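Local coordinates for protein N-acetyl-beta-D glucosaminidase (Rhizomucor miehei CAU432, PDB 4ZM6) that probably cleaves N-acetylglucosamine residues as a family 3 beta-N-acetylglucosaminidase and, through a GCN5-related region that binds acetyl-CoA, transfers acetyl groups to glucosamine, at residues A[71-76]-A[336-341]; A[13-18]-A[328-333]; A[75-80]-A[125-130]. All blocks are in the same frame, centred on the assembly; numbering follows the deposited sequence.

In the fold
Near the N terminus, segment 13-18 leads into strand 17-19 and is met more than 300 residues later by helix 323-340, so contact 2 closes the longest loop. The lead-in to strand 76-79 (71-76) is held by the last turn of the same helix in contact 1, whose loop crosses that of contact 2. Contact 3, nested inside contact 2 and starting from the residues shared with contact 1, pairs strand 76-79 with 129-130. Contacts 1 and 2 thus fix helix 323-340 against the lead-ins to strands 17-19 and 76-79, while contact 3 joins two neighbouring strands of that parallel sheet, a worked example of distant segments converging on one domain.

Contact 1 of 3, residues A[71-76]-A[336-341]; sequences HKRPLF and LKDQFL
In Arg73 and Asp338 alike, chi1 turns CG anti to the residue's own carbonyl carbon (-68° for the arginine). The arginine chain then extends from CG to NE until guanidinium and carboxylate meet. NE donates to Asp338 OD1 over 2.8 Å, with OD1 in the guanidinium plane. The donor stands above the carboxylate plane, however, and the two flat groups are turned 50° against each other. The second arm of this salt bridge, Arg73 NH2 to Asp338 OD2 at 3.5 Å, is weak. Lys337 lies fully extended beyond CG, running counter to Phe76 with its CG 3.5 Å from Phe76 CE2. Its NZ ends 2.7 Å from Pro74 O, approaching from above the carbonyl plane, and gives a further hydrogen bond to Gly40 O. Leu341, the first residue past the helix, sets CD1 over the centre of the Phe76 ring, 3.8 Å from the ring centroid, in a CH-pi contact; its CB lies 4.0 Å from Pro74 CG. The TIM-barrel strand 76-79 is thereby fastened, at its entrance, to the C-terminal end of helix 323-340. The chemistry implies a division of labour: the ion pair involves the solvent-exposed Asp338 and the partly exposed Arg73, while the buried ammonium is held by two backbone carbonyls, which would probably help it stay charged.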
loop_
_atom_site.group_PDB
_atom_site.type_symbol
_atom_site.label_atom_id
_atom_site.label_comp_id
_atom_site.label_asym_id
_atom_site.label_seq_id
_atom_site.Cartn_x
_atom_site.Cartn_y
_atom_site.Cartn_z
ATOM N N HIS A 71 47.025 -5.544 -2.635
ATOM C CA HIS A 71 45.665 -4.989 -2.626
ATOM C C HIS A 71 45.338 -4.402 -1.263
ATOM O O HIS A 71 45.696 -4.980 -0.234
ATOM C CB HIS A 71 44.625 -6.065 -2.938
ATOM C CG HIS A 71 44.508 -6.390 -4.391
ATOM N ND1 HIS A 71 45.435 -7.157 -5.058
ATOM C CD2 HIS A 71 43.558 -6.069 -5.301
ATOM C CE1 HIS A 71 45.071 -7.285 -6.320
ATOM N NE2 HIS A 71 43.934 -6.634 -6.494
ATOM N N LYS A 72 44.643 -3.269 -1.255
ATOM C CA LYS A 72 44.200 -2.658 -0.004
ATOM C C LYS A 72 43.118 -3.523 0.653
ATOM O O LYS A 72 43.168 -3.770 1.861
ATOM C CB LYS A 72 43.687 -1.234 -0.242
ATOM C CG LYS A 72 43.583 -0.400 1.027
ATOM C CD LYS A 72 43.180 1.037 0.727
ATOM C CE LYS A 72 42.862 1.810 1.998
ATOM N NZ LYS A 72 42.135 3.079 1.709
ATOM N N ARG A 73 42.161 -3.995 -0.148
ATOM C CA ARG A 73 41.070 -4.837 0.346
ATOM C C ARG A 73 41.007 -6.177 -0.378
ATOM O O ARG A 73 41.460 -6.284 -1.517
ATOM C CB ARG A 73 39.738 -4.119 0.184
ATOM C CG ARG A 73 39.594 -2.918 1.091
ATOM C CD ARG A 73 38.255 -2.237 0.892
ATOM N NE ARG A 73 38.190 -0.973 1.620
ATOM C CZ ARG A 73 38.749 0.167 1.215
ATOM N NH1 ARG A 73 39.443 0.229 0.079
ATOM N NH2 ARG A 73 38.620 1.259 1.962
ATOM N N PRO A 74 40.428 -7.203 0.276
ATOM C CA PRO A 74 40.339 -8.528 -0.343
ATOM C C PRO A 74 39.412 -8.566 -1.547
ATOM O O PRO A 74 38.559 -7.698 -1.707
ATOM C CB PRO A 74 39.790 -9.426 0.778
ATOM C CG PRO A 74 39.857 -8.624 2.032
ATOM C CD PRO A 74 39.842 -7.184 1.629
ATOM N N LEU A 75 39.605 -9.570 -2.392
ATOM C CA LEU A 75 38.750 -9.791 -3.550
ATOM C C LEU A 75 37.333 -10.159 -3.141
ATOM O O LEU A 75 37.113 -10.734 -2.073
ATOM C CB LEU A 75 39.301 -10.933 -4.416
ATOM C CG LEU A 75 40.693 -10.794 -5.038
ATOM C CD1 LEU A 75 41.007 -12.032 -5.864
ATOM C CD2 LEU A 75 40.794 -9.539 -5.890
ATOM N N PHE A 76 36.381 -9.812 -4.002
ATOM C CA PHE A 76 35.057 -10.405 -3.971
ATOM C C PHE A 76 35.123 -11.641 -4.855
ATOM O O PHE A 76 35.752 -11.615 -5.909
ATOM C CB PHE A 76 33.993 -9.440 -4.514
ATOM C CG PHE A 76 33.240 -8.683 -3.450
ATOM C CD1 PHE A 76 32.527 -9.361 -2.469
ATOM C CD2 PHE A 76 33.201 -7.293 -3.458
ATOM C CE1 PHE A 76 31.820 -8.669 -1.497
ATOM C CE2 PHE A 76 32.493 -6.595 -2.491
ATOM C CZ PHE A 76 31.802 -7.282 -1.509
ATOM N N LEU A 336 31.167 -1.216 0.162
ATOM C CA LEU A 336 30.610 -2.556 0.025
ATOM C C LEU A 336 31.590 -3.613 0.523
ATOM O O LEU A 336 31.204 -4.521 1.254
ATOM C CB LEU A 336 30.209 -2.841 -1.428
ATOM C CG LEU A 336 29.540 -4.197 -1.700
ATOM C CD1 LEU A 336 28.416 -4.470 -0.717
ATOM C CD2 LEU A 336 29.013 -4.277 -3.121
ATOM N N LYS A 337 32.855 -3.486 0.140
ATOM C CA LYS A 337 33.895 -4.395 0.629
ATOM C C LYS A 337 34.082 -4.304 2.145
ATOM O O LYS A 337 34.216 -5.323 2.816
ATOM C CB LYS A 337 35.228 -4.142 -0.086
ATOM C CG LYS A 337 35.252 -4.658 -1.517
ATOM C CD LYS A 337 36.666 -4.817 -2.043
ATOM C CE LYS A 337 36.656 -5.431 -3.433
ATOM N NZ LYS A 337 37.970 -6.019 -3.803
ATOM N N ASP A 338 34.074 -3.085 2.682
ATOM C CA ASP A 338 34.220 -2.873 4.128
ATOM C C ASP A 338 33.066 -3.473 4.931
ATOM O O ASP A 338 33.240 -3.830 6.098
ATOM C CB ASP A 338 34.348 -1.379 4.452
ATOM C CG ASP A 338 35.670 -0.784 3.985
ATOM O OD1 ASP A 338 36.661 -1.532 3.867
ATOM O OD2 ASP A 338 35.723 0.437 3.738
ATOM N N GLN A 339 31.891 -3.575 4.311
ATOM C CA GLN A 339 30.729 -4.179 4.957
ATOM C C GLN A 339 30.906 -5.687 5.148
ATOM O O GLN A 339 30.457 -6.240 6.148
ATOM C CB GLN A 339 29.455 -3.895 4.147
ATOM C CG GLN A 339 28.162 -4.163 4.915
ATOM C CD GLN A 339 26.900 -3.848 4.123
ATOM O OE1 GLN A 339 25.860 -4.483 4.319
ATOM N NE2 GLN A 339 26.980 -2.863 3.230
ATOM N N PHE A 340 31.561 -6.344 4.196
ATOM C CA PHE A 340 31.630 -7.806 4.174
ATOM C C PHE A 340 33.033 -8.412 4.294
ATOM O O PHE A 340 33.158 -9.579 4.667
ATOM C CB PHE A 340 30.990 -8.327 2.884
ATOM C CG PHE A 340 29.501 -8.132 2.816
ATOM C CD1 PHE A 340 28.641 -9.051 3.402
ATOM C CD2 PHE A 340 28.958 -7.042 2.152
ATOM C CE1 PHE A 340 27.270 -8.883 3.333
ATOM C CE2 PHE A 340 27.588 -6.868 2.080
ATOM C CZ PHE A 340 26.741 -7.789 2.673
ATOM N N LEU A 341 34.077 -7.645 3.982
ATOM C CA LEU A 341 35.416 -8.215 3.784
ATOM C C LEU A 341 36.454 -7.693 4.774
ATOM O O LEU A 341 36.515 -6.502 5.059
ATOM C CB LEU A 341 35.896 -7.950 2.349
ATOM C CG LEU A 341 34.916 -8.313 1.224
ATOM C CD1 LEU A 341 35.480 -7.938 -0.135
ATOM C CD2 LEU A 341 34.563 -9.790 1.254
#

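Contact 2 of 3, residues A[13-18]-A[328-333]; sequences IGQLLM and QSLQRV
Leu16 and Leu330 cross their side chains at about a right angle, although the closest approach of their methyls is doubtful. In both, chi1 (-83° in Leu16, -70° in Leu330) sets CG beside the backbone N, and from there the two branched ends are carried across one another. Leu330 CD2 also rests against Gln15, 3.9 Å from its CB. The other branch of Leu16 turns to the preceding helix residue: CD2 lies 4.2 Å from Ser329 CB. One turn further on, Val333 offers its two methyls to different partners. CG1, anti to the backbone N (chi1 178°), comes 3.8 Å from the carbonyl oxygen of Gln15, while CG2 is a looser neighbour of Leu16, 4.3 Å from CD1. Ser329, Leu330 and Val333 thus form the side of helix 323-340 that faces 13-18, and Leu16 sits among all three. In the TIM-barrel domain of this family 3 hydrolase, the late helix packs on the residues that lead into strand 17-19: it lies against Gln15 and Leu16, between the 3-10 segment and the strand, and Leu16 itself shares a backbone hydrogen bond with Ala296 at the neighbouring strand 296-298. No hydrogen bond passes between 13-18 and 328-333; the polar business of the helix is conducted elsewhere. Ser329 OG bonds to Asp294 and to the carbonyl of Glu325 one turn back, and Arg332 NH1 makes a salt bridge with the same Asp294. Further apolar cover for Leu16 comes from Ile326 of the same helix, and Val333 reaches on to Met295.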
loop_
_atom_site.group_PDB
_atom_site.type_symbol
_atom_site.label_atom_id
_atom_site.label_comp_id
_atom_site.label_asym_id
_atom_site.label_seq_id
_atom_site.Cartn_x
_atom_site.Cartn_y
_atom_site.Cartn_z
ATOM N N ILE A 13 41.011 1.548 -10.988
ATOM C CA ILE A 13 39.808 1.173 -11.740
ATOM C C ILE A 13 39.606 -0.350 -11.872
ATOM O O ILE A 13 38.589 -0.798 -12.400
ATOM C CB ILE A 13 39.809 1.841 -13.142
ATOM C CG1 ILE A 13 38.390 1.916 -13.721
ATOM C CG2 ILE A 13 40.761 1.123 -14.095
ATOM C CD1 ILE A 13 38.286 2.739 -14.987
ATOM N N GLY A 14 40.569 -1.144 -11.407
ATOM C CA GLY A 14 40.413 -2.598 -11.359
ATOM C C GLY A 14 39.327 -3.059 -10.400
ATOM O O GLY A 14 38.707 -4.103 -10.613
ATOM N N GLN A 15 39.089 -2.275 -9.349
ATOM C CA GLN A 15 38.040 -2.577 -8.369
ATOM C C GLN A 15 36.634 -2.566 -8.997
ATOM O O GLN A 15 35.714 -3.195 -8.469
ATOM C CB GLN A 15 38.091 -1.593 -7.185
ATOM C CG GLN A 15 39.383 -1.606 -6.364
ATOM C CD GLN A 15 39.604 -2.893 -5.575
ATOM O OE1 GLN A 15 40.028 -3.911 -6.123
ATOM N NE2 GLN A 15 39.343 -2.841 -4.274
ATOM N N LEU A 16 36.484 -1.866 -10.125
ATOM C CA LEU A 16 35.200 -1.745 -10.826
ATOM C C LEU A 16 34.888 -2.904 -11.784
ATOM O O LEU A 16 33.984 -2.785 -12.614
ATOM C CB LEU A 16 35.143 -0.418 -11.603
ATOM C CG LEU A 16 34.732 0.835 -10.826
ATOM C CD1 LEU A 16 35.440 0.930 -9.486
ATOM C CD2 LEU A 16 34.965 2.087 -11.661
ATOM N N LEU A 17 35.606 -4.021 -11.669
ATOM C CA LEU A 17 35.384 -5.154 -12.571
ATOM C C LEU A 17 35.182 -6.487 -11.867
ATOM O O LEU A 17 35.585 -6.675 -10.718
ATOM C CB LEU A 17 36.536 -5.286 -13.571
ATOM C CG LEU A 17 36.318 -4.577 -14.910
ATOM C CD1 LEU A 17 36.917 -3.176 -14.890
ATOM C CD2 LEU A 17 36.911 -5.409 -16.036
ATOM N N MET A 18 34.549 -7.403 -12.598
ATOM C CA MET A 18 34.288 -8.761 -12.146
ATOM C C MET A 18 34.493 -9.680 -13.341
ATOM O O MET A 18 33.829 -9.517 -14.369
ATOM C CB MET A 18 32.855 -8.887 -11.625
ATOM C CG MET A 18 32.523 -10.243 -11.017
ATOM S SD MET A 18 30.845 -10.323 -10.360
ATOM C CE MET A 18 30.977 -9.205 -8.967
ATOM N N GLN A 328 33.406 8.302 -6.945
ATOM C CA GLN A 328 32.195 7.918 -6.213
ATOM C C GLN A 328 31.881 6.433 -6.360
ATOM O O GLN A 328 31.399 5.813 -5.418
ATOM C CB GLN A 328 30.992 8.735 -6.688
ATOM C CG GLN A 328 31.045 10.205 -6.310
ATOM C CD GLN A 328 30.184 11.065 -7.214
ATOM O OE1 GLN A 328 30.671 12.005 -7.837
ATOM N NE2 GLN A 328 28.900 10.736 -7.304
ATOM N N SER A 329 32.145 5.874 -7.541
ATOM C CA SER A 329 31.987 4.437 -7.771
ATOM C C SER A 329 32.977 3.627 -6.934
ATOM O O SER A 329 32.599 2.651 -6.290
ATOM C CB SER A 329 32.166 4.103 -9.254
ATOM O OG SER A 329 31.221 4.795 -10.052
ATOM N N LEU A 330 34.241 4.042 -6.944
ATOM C CA LEU A 330 35.286 3.396 -6.142
ATOM C C LEU A 330 35.005 3.510 -4.643
ATOM O O LEU A 330 35.346 2.617 -3.867
ATOM C CB LEU A 330 36.651 4.007 -6.469
ATOM C CG LEU A 330 37.177 3.654 -7.863
ATOM C CD1 LEU A 330 38.175 4.688 -8.367
ATOM C CD2 LEU A 330 37.797 2.266 -7.847
ATOM N N GLN A 331 34.390 4.622 -4.253
ATOM C CA GLN A 331 33.919 4.837 -2.884
ATOM C C GLN A 331 32.825 3.822 -2.501
ATOM O O GLN A 331 32.874 3.228 -1.420
ATOM C CB GLN A 331 33.413 6.289 -2.739
ATOM C CG GLN A 331 32.588 6.613 -1.497
ATOM C CD GLN A 331 33.419 7.112 -0.325
ATOM O OE1 GLN A 331 33.045 8.078 0.348
ATOM N NE2 GLN A 331 34.550 6.455 -0.070
ATOM N N ARG A 332 31.849 3.629 -3.389
ATOM C CA ARG A 332 30.748 2.688 -3.150
ATOM C C ARG A 332 31.237 1.248 -3.054
ATOM O O ARG A 332 30.711 0.458 -2.262
ATOM C CB ARG A 332 29.690 2.789 -4.254
ATOM C CG ARG A 332 28.858 4.062 -4.220
ATOM C CD ARG A 332 27.731 4.003 -5.239
ATOM N NE ARG A 332 27.162 5.320 -5.551
ATOM C CZ ARG A 332 27.474 6.070 -6.611
ATOM N NH1 ARG A 332 28.366 5.665 -7.509
ATOM N NH2 ARG A 332 26.881 7.243 -6.779
ATOM N N VAL A 333 32.238 0.914 -3.864
ATOM C CA VAL A 333 32.820 -0.430 -3.867
ATOM C C VAL A 333 33.679 -0.660 -2.623
ATOM O O VAL A 333 33.737 -1.775 -2.106
ATOM C CB VAL A 333 33.659 -0.678 -5.136
ATOM C CG1 VAL A 333 34.300 -2.061 -5.102
ATOM C CG2 VAL A 333 32.789 -0.522 -6.373
#

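Contact 3 of 3, residues A[75-80]-A[125-130]; sequences LFIAVD and LGMNWN
Ile77 rests its CB 3.8 Å from the carbonyl oxygen of Gly126, a glycine that leaves helix 108-125 with positive phi and turns the chain toward the sheet. Met127 follows; its side chain and that of Val79 cross at about a right angle, with Met127 CG 3.8 Å from Val79 CG1. Asn128 has CG between the backbone N and the carbonyl carbon (chi1 50°), and its side-chain oxygen OD1 accepts from Ile77 N at 2.7 Å. That bond is nearly straight (168°) and uses a lone pair in the amide plane. Asn128 N in turn donates to Ile77 O at 3.3 Å, so one residue engages both backbone polar atoms of Ile77. Trp129 drives its six-membered edge, CE3 foremost, at the face of Phe76 opposite to that covered by Leu341; the centroids lie 4.7 Å apart and the planes at 67°, an edge-to-face pair. Its CB packs 3.9 Å from Ala78 CB, its NE1 bonds to Ser177 OG, and its carbonyl O takes a weak bond from Val79 N. Asn130 completes the parallel pairing opposite Val79, its ND2 bonded to Gln81 O. Strands 76-79 and 129-130 are neighbours in the TIM barrel, joined by a beta-alpha-beta crossover through helix 108-125. Where the backbone pairing at 129-130 is weak, the Asn128 amide oxygen probably stands in for a strand carbonyl at Ile77 N, and the aromatic pair and apolar contacts add to the polar bonds.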
loop_
_atom_site.group_PDB
_atom_site.type_symbol
_atom_site.label_atom_id
_atom_site.label_comp_id
_atom_site.label_asym_id
_atom_site.label_seq_id
_atom_site.Cartn_x
_atom_site.Cartn_y
_atom_site.Cartn_z
ATOM N N LEU A 75 39.605 -9.570 -2.392
ATOM C CA LEU A 75 38.750 -9.791 -3.550
ATOM C C LEU A 75 37.333 -10.159 -3.141
ATOM O O LEU A 75 37.113 -10.734 -2.073
ATOM C CB LEU A 75 39.301 -10.933 -4.416
ATOM C CG LEU A 75 40.693 -10.794 -5.038
ATOM C CD1 LEU A 75 41.007 -12.032 -5.864
ATOM C CD2 LEU A 75 40.794 -9.539 -5.890
ATOM N N PHE A 76 36.381 -9.812 -4.002
ATOM C CA PHE A 76 35.057 -10.405 -3.971
ATOM C C PHE A 76 35.123 -11.641 -4.855
ATOM O O PHE A 76 35.752 -11.615 -5.909
ATOM C CB PHE A 76 33.993 -9.440 -4.514
ATOM C CG PHE A 76 33.240 -8.683 -3.450
ATOM C CD1 PHE A 76 32.527 -9.361 -2.469
ATOM C CD2 PHE A 76 33.201 -7.293 -3.458
ATOM C CE1 PHE A 76 31.820 -8.669 -1.497
ATOM C CE2 PHE A 76 32.493 -6.595 -2.491
ATOM C CZ PHE A 76 31.802 -7.282 -1.509
ATOM N N ILE A 77 34.479 -12.718 -4.421
ATOM C CA ILE A 77 34.374 -13.942 -5.209
ATOM C C ILE A 77 32.891 -14.290 -5.347
ATOM O O ILE A 77 32.287 -14.890 -4.453
ATOM C CB ILE A 77 35.155 -15.096 -4.552
ATOM C CG1 ILE A 77 36.634 -14.716 -4.429
ATOM C CG2 ILE A 77 35.001 -16.387 -5.350
ATOM C CD1 ILE A 77 37.495 -15.786 -3.787
ATOM N N ALA A 78 32.315 -13.906 -6.482
ATOM C CA ALA A 78 30.877 -14.004 -6.699
ATOM C C ALA A 78 30.472 -15.304 -7.388
ATOM O O ALA A 78 31.322 -16.055 -7.862
ATOM C CB ALA A 78 30.400 -12.809 -7.511
ATOM N N VAL A 79 29.164 -15.550 -7.434
ATOM C CA VAL A 79 28.611 -16.748 -8.056
ATOM C C VAL A 79 27.096 -16.603 -8.280
ATOM O O VAL A 79 26.410 -15.934 -7.507
ATOM C CB VAL A 79 28.901 -17.998 -7.192
ATOM C CG1 VAL A 79 28.060 -18.000 -5.924
ATOM C CG2 VAL A 79 28.663 -19.272 -7.984
ATOM N N ASP A 80 26.586 -17.224 -9.341
ATOM C CA ASP A 80 25.146 -17.277 -9.602
ATOM C C ASP A 80 24.516 -18.474 -8.897
ATOM O O ASP A 80 24.287 -19.508 -9.525
ATOM C CB ASP A 80 24.872 -17.429 -11.103
ATOM C CG ASP A 80 24.924 -16.131 -11.847
ATOM O OD1 ASP A 80 24.144 -15.219 -11.511
ATOM O OD2 ASP A 80 25.725 -16.038 -12.795
ATOM N N LEU A 125 33.202 -21.908 1.901
ATOM C CA LEU A 125 33.960 -22.229 0.686
ATOM C C LEU A 125 34.752 -21.040 0.125
ATOM O O LEU A 125 35.608 -21.224 -0.739
ATOM C CB LEU A 125 33.027 -22.771 -0.402
ATOM C CG LEU A 125 32.228 -24.037 -0.073
ATOM C CD1 LEU A 125 31.353 -24.441 -1.252
ATOM C CD2 LEU A 125 33.145 -25.184 0.330
ATOM N N GLY A 126 34.458 -19.829 0.597
ATOM C CA GLY A 126 35.154 -18.630 0.141
ATOM C C GLY A 126 34.323 -17.720 -0.748
ATOM O O GLY A 126 34.793 -16.643 -1.126
ATOM N N MET A 127 33.103 -18.141 -1.099
ATOM C CA MET A 127 32.160 -17.258 -1.802
ATOM C C MET A 127 31.588 -16.238 -0.844
ATOM O O MET A 127 31.097 -16.593 0.226
ATOM C CB MET A 127 30.995 -18.020 -2.438
ATOM C CG MET A 127 31.205 -18.339 -3.899
ATOM S SD MET A 127 32.409 -19.657 -4.068
ATOM C CE MET A 127 31.401 -21.085 -3.672
ATOM N N ASN A 128 31.628 -14.978 -1.253
ATOM C CA ASN A 128 31.180 -13.875 -0.420
ATOM C C ASN A 128 30.345 -12.862 -1.206
ATOM O O ASN A 128 30.320 -11.674 -0.881
ATOM C CB ASN A 128 32.398 -13.209 0.233
ATOM C CG ASN A 128 33.494 -12.876 -0.765
ATOM O OD1 ASN A 128 33.319 -13.011 -1.978
ATOM N ND2 ASN A 128 34.635 -12.440 -0.256
ATOM N N TRP A 129 29.658 -13.346 -2.238
ATOM C CA TRP A 129 28.765 -12.520 -3.049
ATOM C C TRP A 129 27.919 -13.427 -3.931
ATOM O O TRP A 129 28.395 -13.944 -4.936
ATOM C CB TRP A 129 29.550 -11.537 -3.927
ATOM C CG TRP A 129 28.696 -10.486 -4.611
ATOM C CD1 TRP A 129 27.346 -10.530 -4.836
ATOM C CD2 TRP A 129 29.149 -9.250 -5.173
ATOM N NE1 TRP A 129 26.938 -9.396 -5.487
ATOM C CE2 TRP A 129 28.023 -8.595 -5.708
ATOM C CE3 TRP A 129 30.397 -8.633 -5.272
ATOM C CZ2 TRP A 129 28.107 -7.355 -6.333
ATOM C CZ3 TRP A 129 30.484 -7.398 -5.895
ATOM C CH2 TRP A 129 29.344 -6.774 -6.420
ATOM N N ASN A 130 26.661 -13.616 -3.556
ATOM C CA ASN A 130 25.738 -14.360 -4.388
ATOM C C ASN A 130 24.984 -13.389 -5.298
ATOM O O ASN A 130 24.354 -12.441 -4.824
ATOM C CB ASN A 130 24.770 -15.162 -3.526
ATOM C CG ASN A 130 23.975 -16.178 -4.328
ATOM O OD1 ASN A 130 24.105 -16.270 -5.553
ATOM N ND2 ASN A 130 23.137 -16.949 -3.635
#